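Local structure of 3'-5' exonuclease crn-4 (Caenorhabditis elegans, 5DK5) at residues B[16-21]-B[260-265]; B[111-116]-B[265-270]; B[144-149]-B[275-280]. The protein degrades RNA and DNA from the 3' end as a DEDDh-family exonuclease and takes part in apoptotic DNA degradation. One frame throughout, in Å; residues are numbered along the deposited sequence.

Contact 1. Residues B[16-21]-B[260-265]; sequences CPFDTL and GDFRLE
Phe18 and Phe262 make a small apolar contact, together with Pro17 and Leu264, where the lead-in to strand 20-28 meets the loop that follows strand 253-256. The two aromatic rings meet rim to rim: CZ of Phe18 lies 3.5 Å from CE2 of Phe262, and with planes at 33° and centroids 5.9 Å apart neither ring stacks over the other. Phe262 reaches across because its CG is anti to the backbone N (chi1 174°), which carries the ring across a gap between backbones whose nearest CA atoms, those of Pro17 and Leu264, are 7.9 Å apart. Strand 20-28 is an inner strand of the mixed sheet of this RNase H-like exonuclease fold, and the contact joins the segment just before it to the loop that later carries zinc ligands. Beside the rings, the pyrrolidine of Pro17 supplies CB to CD1 of Leu264 at 3.7 Å, a second apolar touch nearer the surface. Within the lead-in, the backbone N of Phe18 donates to SG of Cys16 (3.5 Å, 162°), and this sulfur lies in the plane of the Phe18 ring at its edge. Ala117 and Val214 also pack on Phe18, while Gln147 touches Phe262.

Contact 2. Residues B[111-116]-B[265-270]; sequences LEEGKF and EMYGVC. With ZN (zinc ion), chain I.
A type II beta turn, Glu112 to Lys115, links helix 95-109 to strand 116-120 and presents its glycine to the ring of Tyr267, which stands in the loop leading to the zinc ligand Cys270. The contact is a CH-pi interaction: CA of Gly114 sits 4.0 Å from the centroid of the Tyr267 ring and 19° off its normal, hence over the face. The peptide before it follows the same face, with N of Gly114 3.8 Å above the ring plane and over its centre. Glu113 adds its CB, which comes within 3.6 Å of CE1 of Tyr267, toward the hydroxyl end of the ring. Gly114 has a phi of 84°, as expected for the third residue of a type II turn, and its bare CA lets the aromatic face come close to the backbone; the CA atoms of Gly114 and Tyr267 are 5.6 Å apart. With CG anti to the backbone N (chi1 -178°), the Tyr267 ring extends from its loop toward the turn; the peptide bond to Gly268 that follows is cis. Three residues on, SG of Cys270 binds the zinc ion at 2.3 Å, alongside Cys220, Cys273 and Cys280. Across the turn, NZ of Lys115 and OE2 of Glu112 form a salt bridge. With a peptide and the CA of Gly114 laid on the face, the join depends on dispersion and weak electrostatics, and so on closeness of fit rather than on directional bonds.

Contact 3. Residues B[144-149]-B[275-280]; sequences FFRQYI and KGMDVC. With ZN (zinc ion), chain I.
The backbones stay well apart here, the nearest CA atoms, those of Arg146 and Met277, being 8.5 Å from each other, so long side chains bridge the gap. Arg146 does most of the work: its chain bends at chi3 (57°) and brings the guanidinium to the zinc ligand Cys280. NH2 donates to SG of Cys280 at 3.3 Å, with the sulfur only 2° out of the guanidinium plane, and NH1 adds a weak bond to the same atom. That sulfur binds zinc in a four-cysteine site with Cys220, Cys270 and Cys273, and the positive charge beside it would be expected to offset part of the thiolates' negative charge. Met277 slides past Arg146 in the opposite direction and lays its CG over one guanidinium face, 3.7 Å from NH1. At the guanidinium edge, a water accepts from NH1 of Arg146 (3.1 Å) and lies 3.0 Å from O of Met277, linking the two segments. O of Gly276 accepts from N of both Val279 and Cys280. NH2 of Arg146 also bonds to O of Leu218 on strand 216-219; Arg146 itself immediately precedes strand 147-150, which lies between strands 116-120 and 216-219, and Phe145 packs on Leu126 and Met134 of helix 124-136.

The three contacts are staggered along the chain: 16-21, 111-116 and 144-149 come in that order, and their partners 260-265, 265-270 and 275-280 follow in the same order, all within the loop between strand 253-256 and helix 300-305. Contacts 1 and 2 share Glu265 and have centres about 9 Å apart; the centres of contacts 2 and 3 are about 8 Å apart, those of contacts 1 and 3 about 15 Å. Strands 20-28, 116-120 and 147-150, adjacent and parallel in the sheet, begin within the first segments. One loop thus runs across the starts of three core strands, joining the zinc site, shared by contacts 2 and 3, to the exonuclease fold.

Contact 1. Residues B[16-21]-B[260-265]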
loop_
_atom_site.group_PDB
_atom_site.type_symbol
_atom_site.label_atom_id
_atom_site.label_comp_id
_atom_site.label_asym_id
_atom_site.label_seq_id
_atom_site.Cartn_x
_atom_site.Cartn_y
_atom_site.Cartn_z
ATOM N N CYS B 16 -42.861 -2.164 -2.012
ATOM C CA CYS B 16 -41.640 -2.778 -2.529
ATOM C C CYS B 16 -41.939 -4.157 -3.121
ATOM O O CYS B 16 -42.594 -4.974 -2.477
ATOM C CB CYS B 16 -40.595 -2.893 -1.422
ATOM S SG CYS B 16 -39.041 -3.662 -1.943
ATOM N N PRO B 17 -41.452 -4.426 -4.346
ATOM C CA PRO B 17 -41.778 -5.700 -4.998
ATOM C C PRO B 17 -40.939 -6.882 -4.509
ATOM O O PRO B 17 -41.139 -8.001 -4.983
ATOM C CB PRO B 17 -41.491 -5.409 -6.469
ATOM C CG PRO B 17 -40.366 -4.440 -6.429
ATOM C CD PRO B 17 -40.600 -3.581 -5.206
ATOM N N PHE B 18 -40.014 -6.635 -3.585
ATOM C CA PHE B 18 -39.162 -7.686 -3.031
ATOM C C PHE B 18 -39.586 -8.022 -1.605
ATOM O O PHE B 18 -39.908 -7.130 -0.822
ATOM C CB PHE B 18 -37.692 -7.257 -3.051
ATOM C CG PHE B 18 -37.180 -6.914 -4.419
ATOM C CD1 PHE B 18 -36.680 -7.899 -5.252
ATOM C CD2 PHE B 18 -37.195 -5.605 -4.872
ATOM C CE1 PHE B 18 -36.208 -7.587 -6.512
ATOM C CE2 PHE B 18 -36.723 -5.287 -6.132
ATOM C CZ PHE B 18 -36.230 -6.280 -6.952
ATOM N N ASP B 19 -39.590 -9.310 -1.275
ATOM C CA ASP B 19 -39.886 -9.746 0.087
ATOM C C ASP B 19 -38.650 -9.645 0.980
ATOM O O ASP B 19 -38.761 -9.641 2.207
ATOM C CB ASP B 19 -40.416 -11.182 0.086
ATOM C CG ASP B 19 -41.912 -11.252 -0.163
ATOM O OD1 ASP B 19 -42.442 -10.384 -0.890
ATOM O OD2 ASP B 19 -42.562 -12.176 0.372
ATOM N N THR B 20 -37.478 -9.562 0.356
ATOM C CA THR B 20 -36.215 -9.475 1.084
ATOM C C THR B 20 -35.294 -8.427 0.468
ATOM O O THR B 20 -35.118 -8.378 -0.749
ATOM C CB THR B 20 -35.480 -10.830 1.103
ATOM O OG1 THR B 20 -36.349 -11.844 1.618
ATOM C CG2 THR B 20 -34.225 -10.756 1.969
ATOM N N LEU B 21 -34.714 -7.591 1.326
ATOM C CA LEU B 21 -33.718 -6.610 0.911
ATOM C C LEU B 21 -32.431 -6.794 1.708
ATOM O O LEU B 21 -32.440 -6.783 2.939
ATOM C CB LEU B 21 -34.250 -5.188 1.091
ATOM C CG LEU B 21 -35.448 -4.794 0.225
ATOM C CD1 LEU B 21 -35.930 -3.404 0.601
ATOM C CD2 LEU B 21 -35.097 -4.856 -1.256
ATOM N N GLY B 260 -41.509 2.930 -11.425
ATOM C CA GLY B 260 -42.654 2.296 -12.056
ATOM C C GLY B 260 -42.300 1.556 -13.334
ATOM O O GLY B 260 -43.164 0.938 -13.956
ATOM N N ASP B 261 -41.028 1.612 -13.722
ATOM C CA ASP B 261 -40.571 1.002 -14.969
ATOM C C ASP B 261 -39.893 -0.347 -14.748
ATOM O O ASP B 261 -39.706 -1.112 -15.694
ATOM C CB ASP B 261 -39.605 1.943 -15.693
ATOM C CG ASP B 261 -40.270 3.228 -16.141
ATOM O OD1 ASP B 261 -41.342 3.569 -15.596
ATOM O OD2 ASP B 261 -39.720 3.898 -17.038
ATOM N N PHE B 262 -39.521 -0.636 -13.505
ATOM C CA PHE B 262 -38.808 -1.872 -13.194
ATOM C C PHE B 262 -39.740 -3.071 -13.049
ATOM O O PHE B 262 -40.737 -3.013 -12.328
ATOM C CB PHE B 262 -37.996 -1.717 -11.909
ATOM C CG PHE B 262 -37.354 -2.994 -11.452
ATOM C CD1 PHE B 262 -36.218 -3.473 -12.078
ATOM C CD2 PHE B 262 -37.894 -3.725 -10.405
ATOM C CE1 PHE B 262 -35.626 -4.651 -11.668
ATOM C CE2 PHE B 262 -37.306 -4.905 -9.991
ATOM C CZ PHE B 262 -36.171 -5.368 -10.622
ATOM N N ARG B 263 -39.392 -4.156 -13.737
ATOM C CA ARG B 263 -40.101 -5.427 -13.622
ATOM C C ARG B 263 -39.136 -6.493 -13.117
ATOM O O ARG B 263 -37.948 -6.459 -13.432
ATOM C CB ARG B 263 -40.697 -5.845 -14.970
ATOM C CG ARG B 263 -41.482 -4.751 -15.682
ATOM C CD ARG B 263 -42.627 -4.223 -14.830
ATOM N NE ARG B 263 -43.259 -3.051 -15.426
ATOM C CZ ARG B 263 -44.050 -2.209 -14.766
ATOM N NH1 ARG B 263 -44.305 -2.400 -13.478
ATOM N NH2 ARG B 263 -44.582 -1.169 -15.394
ATOM N N LEU B 264 -39.646 -7.438 -12.334
ATOM C CA LEU B 264 -38.812 -8.499 -11.780
ATOM C C LEU B 264 -38.212 -9.383 -12.869
ATOM O O LEU B 264 -37.146 -9.968 -12.680
ATOM C CB LEU B 264 -39.617 -9.359 -10.804
ATOM C CG LEU B 264 -39.506 -8.930 -9.342
ATOM C CD1 LEU B 264 -40.024 -7.519 -9.149
ATOM C CD2 LEU B 264 -40.245 -9.908 -8.439
ATOM N N GLU B 265 -38.896 -9.472 -14.006
ATOM C CA GLU B 265 -38.443 -10.320 -15.104
ATOM C C GLU B 265 -37.241 -9.720 -15.827
ATOM O O GLU B 265 -36.697 -10.330 -16.748
ATOM C CB GLU B 265 -39.577 -10.561 -16.103
ATOM C CG GLU B 265 -40.141 -9.291 -16.737
ATOM C CD GLU B 265 -41.100 -9.575 -17.880
ATOM O OE1 GLU B 265 -40.955 -10.627 -18.539
ATOM O OE2 GLU B 265 -42.001 -8.744 -18.120
#

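Contact 2. Residues B[111-116]-B[265-270]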
loop_
_atom_site.group_PDB
_atom_site.type_symbol
_atom_site.label_atom_id
_atom_site.label_comp_id
_atom_site.label_asym_id
_atom_site.label_seq_id
_atom_site.Cartn_x
_atom_site.Cartn_y
_atom_site.Cartn_z
ATOM N N LEU B 111 -32.772 -18.128 -0.651
ATOM C CA LEU B 111 -33.163 -17.009 -1.501
ATOM C C LEU B 111 -33.215 -17.431 -2.963
ATOM O O LEU B 111 -32.362 -18.185 -3.432
ATOM C CB LEU B 111 -32.190 -15.839 -1.330
ATOM C CG LEU B 111 -32.230 -15.114 0.016
ATOM C CD1 LEU B 111 -31.076 -14.129 0.126
ATOM C CD2 LEU B 111 -33.559 -14.398 0.195
ATOM N N GLU B 112 -34.221 -16.937 -3.678
ATOM C CA GLU B 112 -34.386 -17.250 -5.092
ATOM C C GLU B 112 -33.901 -16.102 -5.967
ATOM O O GLU B 112 -33.888 -14.946 -5.545
ATOM C CB GLU B 112 -35.851 -17.558 -5.404
ATOM C CG GLU B 112 -36.400 -18.758 -4.655
ATOM C CD GLU B 112 -37.802 -19.124 -5.097
ATOM O OE1 GLU B 112 -37.937 -20.019 -5.959
ATOM O OE2 GLU B 112 -38.766 -18.515 -4.588
ATOM N N GLU B 113 -33.504 -16.436 -7.189
ATOM C CA GLU B 113 -33.009 -15.452 -8.141
ATOM C C GLU B 113 -34.068 -14.409 -8.487
ATOM O O GLU B 113 -35.163 -14.749 -8.935
ATOM C CB GLU B 113 -32.544 -16.150 -9.420
ATOM C CG GLU B 113 -31.408 -17.138 -9.218
ATOM C CD GLU B 113 -31.056 -17.888 -10.489
ATOM O OE1 GLU B 113 -31.771 -17.719 -11.500
ATOM O OE2 GLU B 113 -30.064 -18.647 -10.477
ATOM N N GLY B 114 -33.736 -13.140 -8.272
ATOM C CA GLY B 114 -34.594 -12.041 -8.682
ATOM C C GLY B 114 -35.697 -11.680 -7.704
ATOM O O GLY B 114 -36.435 -10.721 -7.931
ATOM N N LYS B 115 -35.815 -12.442 -6.619
ATOM C CA LYS B 115 -36.835 -12.183 -5.602
ATOM C C LYS B 115 -36.253 -11.457 -4.390
ATOM O O LYS B 115 -36.912 -11.311 -3.361
ATOM C CB LYS B 115 -37.497 -13.492 -5.172
ATOM C CG LYS B 115 -38.384 -14.090 -6.250
ATOM C CD LYS B 115 -39.228 -15.232 -5.718
ATOM C CE LYS B 115 -40.124 -15.805 -6.803
ATOM N NZ LYS B 115 -40.941 -16.946 -6.311
ATOM N N PHE B 116 -35.011 -11.008 -4.524
ATOM C CA PHE B 116 -34.386 -10.150 -3.527
ATOM C C PHE B 116 -33.487 -9.154 -4.247
ATOM O O PHE B 116 -33.068 -9.397 -5.378
ATOM C CB PHE B 116 -33.588 -10.973 -2.514
ATOM C CG PHE B 116 -32.348 -11.599 -3.084
ATOM C CD1 PHE B 116 -32.407 -12.819 -3.734
ATOM C CD2 PHE B 116 -31.122 -10.965 -2.969
ATOM C CE1 PHE B 116 -31.268 -13.396 -4.259
ATOM C CE2 PHE B 116 -29.978 -11.537 -3.492
ATOM C CZ PHE B 116 -30.052 -12.753 -4.138
ATOM N N GLU B 265 -38.896 -9.472 -14.006
ATOM C CA GLU B 265 -38.443 -10.320 -15.104
ATOM C C GLU B 265 -37.241 -9.720 -15.827
ATOM O O GLU B 265 -36.697 -10.330 -16.748
ATOM C CB GLU B 265 -39.577 -10.561 -16.103
ATOM C CG GLU B 265 -40.141 -9.291 -16.737
ATOM C CD GLU B 265 -41.100 -9.575 -17.880
ATOM O OE1 GLU B 265 -40.955 -10.627 -18.539
ATOM O OE2 GLU B 265 -42.001 -8.744 -18.120
ATOM N N MET B 266 -36.835 -8.522 -15.419
ATOM C CA MET B 266 -35.646 -7.893 -15.983
ATOM C C MET B 266 -34.387 -8.593 -15.482
ATOM O O MET B 266 -33.332 -8.509 -16.112
ATOM C CB MET B 266 -35.598 -6.406 -15.631
ATOM C CG MET B 266 -36.626 -5.561 -16.372
ATOM S SD MET B 266 -36.823 -3.897 -15.697
ATOM C CE MET B 266 -35.152 -3.508 -15.169
ATOM N N TYR B 267 -34.501 -9.280 -14.349
ATOM C CA TYR B 267 -33.410 -10.107 -13.848
ATOM C C TYR B 267 -33.374 -11.407 -14.660
ATOM O O TYR B 267 -34.417 -12.048 -14.770
ATOM C CB TYR B 267 -33.600 -10.412 -12.357
ATOM C CG TYR B 267 -32.482 -11.239 -11.753
ATOM C CD1 TYR B 267 -32.405 -12.610 -11.973
ATOM C CD2 TYR B 267 -31.504 -10.649 -10.965
ATOM C CE1 TYR B 267 -31.383 -13.364 -11.432
ATOM C CE2 TYR B 267 -30.480 -11.397 -10.416
ATOM C CZ TYR B 267 -30.426 -12.754 -10.651
ATOM O OH TYR B 267 -29.409 -13.508 -10.108
ATOM N N GLY B 268 -32.240 -11.825 -15.236
ATOM C CA GLY B 268 -30.957 -11.136 -15.249
ATOM C C GLY B 268 -30.546 -10.867 -16.687
ATOM O O GLY B 268 -29.637 -11.500 -17.221
ATOM N N VAL B 269 -31.249 -9.933 -17.318
ATOM C CA VAL B 269 -31.000 -9.559 -18.705
ATOM C C VAL B 269 -30.513 -8.120 -18.779
ATOM O O VAL B 269 -31.122 -7.220 -18.200
ATOM C CB VAL B 269 -32.270 -9.711 -19.565
ATOM C CG1 VAL B 269 -31.999 -9.293 -21.003
ATOM C CG2 VAL B 269 -32.777 -11.146 -19.510
ATOM N N CYS B 270 -29.412 -7.906 -19.490
ATOM C CA CYS B 270 -28.878 -6.563 -19.668
ATOM C C CYS B 270 -29.909 -5.694 -20.372
ATOM O O CYS B 270 -30.456 -6.078 -21.404
ATOM C CB CYS B 270 -27.575 -6.590 -20.466
ATOM S SG CYS B 270 -27.003 -4.946 -20.943
HETATM ZN ZN ZN I . -25.277 -5.624 -22.281
#

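Contact 3. Residues B[144-149]-B[275-280]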
loop_
_atom_site.group_PDB
_atom_site.type_symbol
_atom_site.label_atom_id
_atom_site.label_comp_id
_atom_site.label_asym_id
_atom_site.label_seq_id
_atom_site.Cartn_x
_atom_site.Cartn_y
_atom_site.Cartn_z
ATOM N N PHE B 144 -27.238 -10.331 -9.867
ATOM C CA PHE B 144 -27.827 -9.633 -8.725
ATOM C C PHE B 144 -26.975 -8.446 -8.260
ATOM O O PHE B 144 -27.351 -7.743 -7.321
ATOM C CB PHE B 144 -28.066 -10.599 -7.555
ATOM C CG PHE B 144 -26.895 -11.484 -7.228
ATOM C CD1 PHE B 144 -25.770 -10.974 -6.601
ATOM C CD2 PHE B 144 -26.934 -12.837 -7.524
ATOM C CE1 PHE B 144 -24.700 -11.793 -6.292
ATOM C CE2 PHE B 144 -25.868 -13.661 -7.216
ATOM C CZ PHE B 144 -24.750 -13.139 -6.598
ATOM N N PHE B 145 -25.836 -8.229 -8.915
ATOM C CA PHE B 145 -25.029 -7.030 -8.690
ATOM C C PHE B 145 -25.205 -6.015 -9.824
ATOM O O PHE B 145 -24.689 -4.898 -9.747
ATOM C CB PHE B 145 -23.541 -7.380 -8.550
ATOM C CG PHE B 145 -23.133 -7.873 -7.178
ATOM C CD1 PHE B 145 -24.039 -7.951 -6.131
ATOM C CD2 PHE B 145 -21.820 -8.241 -6.940
ATOM C CE1 PHE B 145 -23.641 -8.396 -4.880
ATOM C CE2 PHE B 145 -21.417 -8.685 -5.693
ATOM C CZ PHE B 145 -22.327 -8.762 -4.662
ATOM N N ARG B 146 -25.923 -6.404 -10.875
ATOM C CA ARG B 146 -26.143 -5.526 -12.021
ATOM C C ARG B 146 -27.529 -4.877 -11.964
ATOM O O ARG B 146 -27.935 -4.162 -12.882
ATOM C CB ARG B 146 -25.957 -6.301 -13.325
ATOM C CG ARG B 146 -24.504 -6.683 -13.588
ATOM C CD ARG B 146 -24.305 -7.313 -14.955
ATOM N NE ARG B 146 -24.771 -6.447 -16.034
ATOM C CZ ARG B 146 -24.525 -6.657 -17.323
ATOM N NH1 ARG B 146 -23.807 -7.706 -17.705
ATOM N NH2 ARG B 146 -24.992 -5.814 -18.233
ATOM N N GLN B 147 -28.251 -5.145 -10.881
ATOM C CA GLN B 147 -29.445 -4.387 -10.537
ATOM C C GLN B 147 -29.472 -4.225 -9.024
ATOM O O GLN B 147 -29.167 -5.163 -8.290
ATOM C CB GLN B 147 -30.716 -5.079 -11.037
ATOM C CG GLN B 147 -30.979 -6.458 -10.435
ATOM C CD GLN B 147 -32.391 -6.953 -10.696
ATOM O OE1 GLN B 147 -33.023 -7.543 -9.819
ATOM N NE2 GLN B 147 -32.892 -6.716 -11.905
ATOM N N TYR B 148 -29.812 -3.031 -8.555
ATOM C CA TYR B 148 -29.786 -2.763 -7.124
ATOM C C TYR B 148 -30.538 -1.488 -6.773
ATOM O O TYR B 148 -31.039 -0.785 -7.651
ATOM C CB TYR B 148 -28.341 -2.665 -6.630
ATOM C CG TYR B 148 -27.545 -1.565 -7.289
ATOM C CD1 TYR B 148 -26.836 -1.800 -8.460
ATOM C CD2 TYR B 148 -27.498 -0.293 -6.738
ATOM C CE1 TYR B 148 -26.105 -0.796 -9.065
ATOM C CE2 TYR B 148 -26.770 0.717 -7.334
ATOM C CZ TYR B 148 -26.075 0.459 -8.497
ATOM O OH TYR B 148 -25.349 1.461 -9.098
ATOM N N ILE B 149 -30.603 -1.206 -5.477
ATOM C CA ILE B 149 -31.318 -0.048 -4.963
ATOM C C ILE B 149 -30.352 0.981 -4.392
ATOM O O ILE B 149 -29.734 0.757 -3.352
ATOM C CB ILE B 149 -32.329 -0.458 -3.873
ATOM C CG1 ILE B 149 -33.281 -1.526 -4.428
ATOM C CG2 ILE B 149 -33.091 0.769 -3.364
ATOM C CD1 ILE B 149 -34.373 -1.969 -3.477
ATOM N N LYS B 275 -29.301 -9.236 -23.739
ATOM C CA LYS B 275 -28.755 -10.586 -23.671
ATOM C C LYS B 275 -28.499 -10.970 -22.220
ATOM O O LYS B 275 -28.387 -10.105 -21.351
ATOM C CB LYS B 275 -27.468 -10.693 -24.493
ATOM C CG LYS B 275 -27.701 -10.578 -25.991
ATOM C CD LYS B 275 -26.488 -11.023 -26.791
ATOM C CE LYS B 275 -25.326 -10.054 -26.644
ATOM N NZ LYS B 275 -24.190 -10.419 -27.536
ATOM N N GLY B 276 -28.423 -12.272 -21.964
ATOM C CA GLY B 276 -28.165 -12.770 -20.626
ATOM C C GLY B 276 -26.861 -12.225 -20.082
ATOM O O GLY B 276 -25.893 -12.051 -20.821
ATOM N N MET B 277 -26.836 -11.957 -18.780
ATOM C CA MET B 277 -25.659 -11.391 -18.132
ATOM C C MET B 277 -24.552 -12.432 -17.960
ATOM O O MET B 277 -23.512 -12.151 -17.364
ATOM C CB MET B 277 -26.047 -10.793 -16.780
ATOM C CG MET B 277 -26.943 -9.570 -16.906
ATOM S SD MET B 277 -27.708 -9.071 -15.356
ATOM C CE MET B 277 -28.491 -7.539 -15.853
ATOM N N ASP B 278 -24.788 -13.632 -18.485
ATOM C CA ASP B 278 -23.762 -14.668 -18.554
ATOM C C ASP B 278 -22.951 -14.537 -19.845
ATOM O O ASP B 278 -21.864 -15.103 -19.965
ATOM C CB ASP B 278 -24.386 -16.067 -18.456
ATOM C CG ASP B 278 -25.649 -16.209 -19.288
ATOM O OD1 ASP B 278 -25.808 -15.453 -20.269
ATOM O OD2 ASP B 278 -26.485 -17.076 -18.957
ATOM N N VAL B 279 -23.494 -13.793 -20.806
ATOM C CA VAL B 279 -22.801 -13.496 -22.058
ATOM C C VAL B 279 -22.347 -12.041 -22.056
ATOM O O VAL B 279 -21.197 -11.733 -22.374
ATOM C CB VAL B 279 -23.703 -13.754 -23.285
ATOM C CG1 VAL B 279 -22.965 -13.427 -24.581
ATOM C CG2 VAL B 279 -24.183 -15.197 -23.299
ATOM N N CYS B 280 -23.264 -11.149 -21.697
ATOM C CA CYS B 280 -22.965 -9.727 -21.602
ATOM C C CYS B 280 -22.065 -9.433 -20.403
ATOM O O CYS B 280 -22.269 -9.974 -19.316
ATOM C CB CYS B 280 -24.261 -8.922 -21.497
ATOM S SG CYS B 280 -24.017 -7.186 -21.068
HETATM ZN ZN ZN I . -25.277 -5.624 -22.281
HETATM O O HOH W 1 -22.284 -9.787 -16.028
#